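Local coordinates for antibiotic resistance protein (Deinococcus radiodurans, PDB 2VLI) that probably acts as a phosphotransferase of the P-loop NTPase superfamily that confers resistance to the antibiotic tunicamycin, at residues A[64-67]-A[68-71]; A[113-116]-A[117-121]; A[23-26]-A[27-31]. All coordinates share one frame; numbering follows the deposited sequence.

Contact 1 of 3, residues A[64-67]-A[68-71]; sequences LMLD and ALQY
L66 holds CG beside its backbone N (chi1 -72°), whereas L69, three residues on, carries CG anti to N (chi1 -172°). With these settings the two side chains approach obliquely, and L66 CD2 touches L69 CD2 at 4.2 Å. The backbone around them bonds in the alpha-helical pattern, with L69 N donating to M65 O at 2.9 Å. Y71 N reaches D67 O over a longer 3.2 Å, and A68 N and Q70 N bond to L64 O and L66 O in the same way. L69 CB also rests 3.5 Å from M65 O, so the start of its side chain lies against the preceding turn. D67 turns its carboxylate to R102, where OD1 forms a salt bridge with NE; Q70 packs on the same arginine. The leucine face is buried: L66 and L69 both meet L99 of helix 89-101, L69 reaches L80 and V82 of strand 80-84, and M65, a selenomethionine, sits on M40 and L95. This is the apolar face of an amphipathic helix, one of the helices in the crossover connection between parallel strands 33-34 and 80-84 of the P-loop NTPase alpha/beta fold.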
# COMPACT_ATOMS: atom_id res chain seq x y z
N LEU A 64 19.42 -10.29 -1.43
CA LEU A 64 20.31 -11.20 -0.75
C LEU A 64 19.54 -12.20 0.06
O LEU A 64 19.95 -13.35 0.14
CB LEU A 64 21.35 -10.48 0.10
CG LEU A 64 22.33 -9.51 -0.55
CD1 LEU A 64 23.51 -9.13 0.35
CD2 LEU A 64 22.75 -10.01 -2.00
N MSE A 65 18.46 -11.77 0.70
CA MSE A 65 17.62 -12.73 1.39
C MSE A 65 17.03 -13.78 0.46
O MSE A 65 16.92 -14.95 0.82
CB MSE A 65 16.57 -11.97 2.23
CG MSE A 65 15.61 -12.83 3.02
SE MSE A 65 14.11 -13.55 1.97
CE MSE A 65 13.20 -11.89 1.35
N LEU A 66 16.66 -13.39 -0.77
CA LEU A 66 16.09 -14.32 -1.74
C LEU A 66 17.14 -15.27 -2.33
O LEU A 66 16.87 -16.43 -2.61
CB LEU A 66 15.38 -13.55 -2.86
CG LEU A 66 14.03 -12.83 -2.57
CD1 LEU A 66 13.53 -12.08 -3.83
CD2 LEU A 66 12.99 -13.78 -2.00
N ASP A 67 18.35 -14.77 -2.55
CA ASP A 67 19.48 -15.67 -2.84
C ASP A 67 19.68 -16.72 -1.75
O ASP A 67 19.85 -17.89 -2.05
CB ASP A 67 20.74 -14.86 -2.98
CG ASP A 67 20.73 -13.97 -4.19
OD1 ASP A 67 19.88 -14.16 -5.11
OD2 ASP A 67 21.59 -13.08 -4.21
N ALA A 68 19.74 -16.29 -0.50
CA ALA A 68 19.81 -17.24 0.60
C ALA A 68 18.66 -18.27 0.61
O ALA A 68 18.87 -19.44 0.91
CB ALA A 68 19.84 -16.50 1.92
N LEU A 69 17.45 -17.79 0.38
CA LEU A 69 16.25 -18.62 0.31
C LEU A 69 16.35 -19.67 -0.79
O LEU A 69 16.01 -20.83 -0.57
CB LEU A 69 15.00 -17.76 0.08
CG LEU A 69 13.65 -18.46 0.16
CD1 LEU A 69 13.52 -19.21 1.50
CD2 LEU A 69 12.51 -17.45 -0.04
N GLN A 70 16.81 -19.27 -1.95
CA GLN A 70 17.03 -20.20 -3.05
C GLN A 70 17.99 -21.32 -2.64
O GLN A 70 17.70 -22.49 -2.83
CB GLN A 70 17.57 -19.44 -4.23
CG GLN A 70 17.72 -20.22 -5.52
CD GLN A 70 18.22 -19.29 -6.62
OE1 GLN A 70 18.92 -18.31 -6.35
NE2 GLN A 70 17.83 -19.57 -7.84
N TYR A 71 19.11 -20.98 -2.01
CA TYR A 71 20.03 -21.99 -1.54
C TYR A 71 19.35 -22.84 -0.47
O TYR A 71 19.42 -24.05 -0.52
CB TYR A 71 21.37 -21.38 -1.04
CG TYR A 71 22.36 -22.45 -0.62
CD1 TYR A 71 23.15 -23.11 -1.57
CD2 TYR A 71 22.44 -22.84 0.69
CE1 TYR A 71 24.02 -24.12 -1.19
CE2 TYR A 71 23.30 -23.87 1.09
CZ TYR A 71 24.09 -24.50 0.16
OH TYR A 71 24.93 -25.53 0.57

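Contact 2 of 3, residues A[113-116]-A[117-121]; sequences APLN and VVLER
L115 and L119 lie one helical turn apart with their branches crossing, and L115 CD1 meets L119 CG at 3.9 Å. L115 sets CG anti to its own N (chi1 176°), beside the carbonyl carbon, which brings CD1 back to L119; L119 takes the other setting, with CG beside its N, and lies partly over the L115 carbonyl, CG to O 3.4 Å. Both leucines press on V135 of helix 132-142, and L115 adds E136 and L139. At the start of the helix smaller groups meet. V118 places methyl CG2 beside its backbone N, where it meets A113 CB at 3.9 Å. V117 CG2 comes to P114 CB at 4.1 Å, a looser touch. Both pairs bring loop residues against the helix start. A113 also touches F14 and T153, and V118 touches P13. In the backbone, P114 O accepts V118 N at 3.1 Å. L115 O takes L119 N at 2.9 Å. The next bond, from E120 N to N116 O, is 2.8 Å long. P114 is at the N-cap, where its lack of an N-H costs the helix no backbone bond, because the first-turn amides have no carbonyl partner within the helix. The arrangement is a helix N-terminus entered directly from parallel strand 107-112, at the strand-to-helix junction of an alpha/beta P-loop fold.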
# COMPACT_ATOMS: atom_id res chain seq x y z
N ALA A 113 -6.23 -10.45 9.88
CA ALA A 113 -6.52 -10.64 11.27
C ALA A 113 -7.42 -9.54 11.78
O ALA A 113 -7.34 -8.42 11.30
CB ALA A 113 -5.21 -10.69 12.06
N PRO A 114 -8.27 -9.86 12.79
CA PRO A 114 -9.15 -8.88 13.40
C PRO A 114 -8.40 -7.74 14.08
O PRO A 114 -7.34 -7.96 14.71
CB PRO A 114 -9.93 -9.71 14.43
CG PRO A 114 -9.92 -11.07 13.86
CD PRO A 114 -8.52 -11.21 13.32
N LEU A 115 -8.93 -6.52 13.94
CA LEU A 115 -8.27 -5.34 14.52
C LEU A 115 -7.93 -5.53 16.05
O LEU A 115 -6.85 -5.19 16.50
CB LEU A 115 -9.10 -4.09 14.30
CG LEU A 115 -8.65 -2.79 14.89
CD1 LEU A 115 -7.23 -2.42 14.44
CD2 LEU A 115 -9.72 -1.69 14.60
N ASN A 116 -8.87 -6.05 16.81
CA ASN A 116 -8.68 -6.16 18.24
C ASN A 116 -7.55 -7.13 18.58
O ASN A 116 -6.77 -6.86 19.50
CB ASN A 116 -10.01 -6.57 18.89
CG ASN A 116 -10.34 -8.03 18.70
OD1 ASN A 116 -10.14 -8.84 19.64
ND2 ASN A 116 -10.85 -8.41 17.53
N VAL A 117 -7.42 -8.21 17.79
CA VAL A 117 -6.36 -9.19 17.96
C VAL A 117 -4.99 -8.56 17.70
O VAL A 117 -4.03 -8.79 18.47
CB VAL A 117 -6.60 -10.43 17.11
CG1 VAL A 117 -5.32 -11.33 16.95
CG2 VAL A 117 -7.82 -11.21 17.67
N VAL A 118 -4.91 -7.73 16.67
CA VAL A 118 -3.66 -7.05 16.36
C VAL A 118 -3.33 -6.01 17.45
O VAL A 118 -2.20 -5.92 17.91
CB VAL A 118 -3.66 -6.40 14.98
CG1 VAL A 118 -2.34 -5.70 14.75
CG2 VAL A 118 -3.92 -7.46 13.89
N LEU A 119 -4.31 -5.23 17.85
CA LEU A 119 -4.09 -4.19 18.82
C LEU A 119 -3.67 -4.80 20.13
O LEU A 119 -2.79 -4.29 20.79
CB LEU A 119 -5.35 -3.39 19.06
CG LEU A 119 -5.71 -2.38 18.00
CD1 LEU A 119 -7.03 -1.77 18.41
CD2 LEU A 119 -4.58 -1.36 17.84
N GLU A 120 -4.30 -5.91 20.49
CA GLU A 120 -3.98 -6.59 21.75
C GLU A 120 -2.57 -7.21 21.74
O GLU A 120 -1.86 -7.17 22.74
CB GLU A 120 -5.07 -7.63 22.05
CG GLU A 120 -6.42 -6.96 22.40
CD GLU A 120 -7.66 -7.88 22.34
OE1 GLU A 120 -8.67 -7.54 23.00
OE2 GLU A 120 -7.66 -8.91 21.61
N ARG A 121 -2.15 -7.76 20.61
CA ARG A 121 -0.78 -8.26 20.49
C ARG A 121 0.27 -7.15 20.63
O ARG A 121 1.30 -7.34 21.33
CB ARG A 121 -0.60 -8.99 19.17
CG ARG A 121 -1.15 -10.43 19.19
CD ARG A 121 -0.38 -11.26 20.21
NE ARG A 121 -0.68 -12.69 20.14
CZ ARG A 121 -0.26 -13.60 21.02
NH1 ARG A 121 0.48 -13.24 22.09
NH2 ARG A 121 -0.59 -14.89 20.85

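Contact 3 of 3, residues A[23-26]-A[27-31]; sequences HTLH and ERLPG
E27 loses the most surface here, and it does so by lying across H23, one turn earlier. With CG beside its N and the chain extended beyond (chi2 171°), E27 carries CG over one face of the H23 ring, 3.9 Å from the centroid and 19° off the normal, a CH-pi contact offset toward the rim. Carboxylate and imidazole planes stand 59° apart. E27 OE2 is modelled 2.5 Å from H23 NE2, but the angle is poor and so short an approach is doubtful. Under the side chains, E27 N donates to H23 O at 2.9 Å. H26, next in burial, has CB 3.1 Å from E27 N; its ND1 is hydrogen-bonded to S32 OG, which also bonds L29 O, linking the helix to the chain just after it. L29 packs on L25, its CB 3.4 Å from L25 O and CD1 4.2 Å from L25 CD2. Both leucines continue onto the sheet, L25 at I10 and L29 at I8. Backbone bonding thins in the last turn: R28 N bonds to L25 O at 3.2 Å from above the carbonyl plane, and its bond to T24 O is weak, as is that of L29 N to H26 O. R28 is held from outside: its backbone and NE both bond to A174, and NH1 meets E163 in a salt bridge and Q159 in a hydrogen bond. The chemistry thus divides into an exposed glutamate laid over a histidine ring, leucines facing the sheet, and a buried guanidinium whose charge E163 would partly balance, binding this helix end to the C-terminal region.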
# COMPACT_ATOMS: atom_id res chain seq x y z
N HIS A 23 5.64 -21.21 13.65
CA HIS A 23 6.05 -22.16 14.71
C HIS A 23 5.12 -23.39 14.77
O HIS A 23 5.57 -24.53 14.75
CB HIS A 23 6.09 -21.44 16.06
CG HIS A 23 6.38 -22.35 17.22
ND1 HIS A 23 7.59 -22.99 17.39
CD2 HIS A 23 5.62 -22.68 18.30
CE1 HIS A 23 7.55 -23.70 18.50
NE2 HIS A 23 6.37 -23.54 19.07
N THR A 24 3.81 -23.16 14.81
CA THR A 24 2.84 -24.27 14.80
C THR A 24 2.97 -25.19 13.60
O THR A 24 2.86 -26.42 13.73
CB THR A 24 1.39 -23.71 14.84
OG1 THR A 24 1.32 -22.73 15.87
CG2 THR A 24 0.37 -24.83 15.07
N LEU A 25 3.16 -24.61 12.42
CA LEU A 25 3.29 -25.40 11.22
C LEU A 25 4.57 -26.18 11.31
O LEU A 25 4.63 -27.33 10.90
CB LEU A 25 3.38 -24.52 9.96
CG LEU A 25 2.08 -24.10 9.31
CD1 LEU A 25 2.34 -22.90 8.40
CD2 LEU A 25 1.42 -25.27 8.55
N HIS A 26 5.60 -25.51 11.79
CA HIS A 26 6.90 -26.14 11.96
C HIS A 26 6.80 -27.38 12.85
O HIS A 26 7.29 -28.44 12.48
CB HIS A 26 7.91 -25.17 12.54
CG HIS A 26 9.24 -25.80 12.79
ND1 HIS A 26 9.89 -26.55 11.83
CD2 HIS A 26 10.01 -25.85 13.90
CE1 HIS A 26 11.03 -27.00 12.33
NE2 HIS A 26 11.13 -26.59 13.59
N GLU A 27 6.13 -27.22 13.99
CA GLU A 27 5.98 -28.32 14.98
C GLU A 27 5.21 -29.51 14.43
O GLU A 27 5.35 -30.61 14.94
CB GLU A 27 5.26 -27.86 16.22
CG GLU A 27 5.88 -26.76 17.05
CD GLU A 27 4.90 -26.25 18.16
OE1 GLU A 27 3.64 -26.33 17.96
OE2 GLU A 27 5.37 -25.80 19.24
N ARG A 28 4.42 -29.29 13.38
CA ARG A 28 3.56 -30.34 12.81
C ARG A 28 3.90 -30.77 11.40
O ARG A 28 3.17 -31.57 10.79
CB ARG A 28 2.11 -29.90 12.90
CG ARG A 28 1.72 -29.58 14.34
CD ARG A 28 0.26 -29.20 14.50
NE ARG A 28 -0.61 -30.22 13.96
CZ ARG A 28 -1.92 -30.07 13.74
NH1 ARG A 28 -2.51 -28.93 14.05
NH2 ARG A 28 -2.62 -31.06 13.21
N LEU A 29 5.01 -30.27 10.87
CA LEU A 29 5.57 -30.74 9.62
C LEU A 29 6.98 -31.24 9.86
O LEU A 29 7.93 -30.46 9.77
CB LEU A 29 5.63 -29.61 8.58
CG LEU A 29 4.31 -29.23 7.95
CD1 LEU A 29 4.47 -27.88 7.25
CD2 LEU A 29 3.85 -30.33 6.98
N PRO A 30 7.13 -32.55 10.13
CA PRO A 30 8.50 -33.05 10.35
C PRO A 30 9.40 -32.84 9.14
O PRO A 30 8.97 -32.99 7.97
CB PRO A 30 8.28 -34.56 10.68
CG PRO A 30 6.85 -34.64 11.15
CD PRO A 30 6.13 -33.63 10.25
N GLY A 31 10.65 -32.45 9.41
CA GLY A 31 11.64 -32.12 8.37
C GLY A 31 11.62 -30.64 7.95
O GLY A 31 12.46 -30.21 7.15

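Overall arrangement
Going from the N terminus, contact 3 comes first, on helix 20-28, which follows the probable P-loop, partly unmodelled, after strand 7-11; contact 1 lies on helix 61-75, before strand 80-84; contact 2 opens right after strand 107-112, on helix 115-123. Each is a continuous stretch closing only its own helical turns, and the three run in series, without nesting or crossing. They do not touch; contacts 1 and 2 lie on opposite sides of the chain's centre, nearest atoms about 21 Å apart. Contact 1 packs between helix 89-101 and strand 80-84, contact 3 between helix 158-169 and strands 7-11 and 80-84, and contact 2 joins the end of strand 107-112 to helix 132-142.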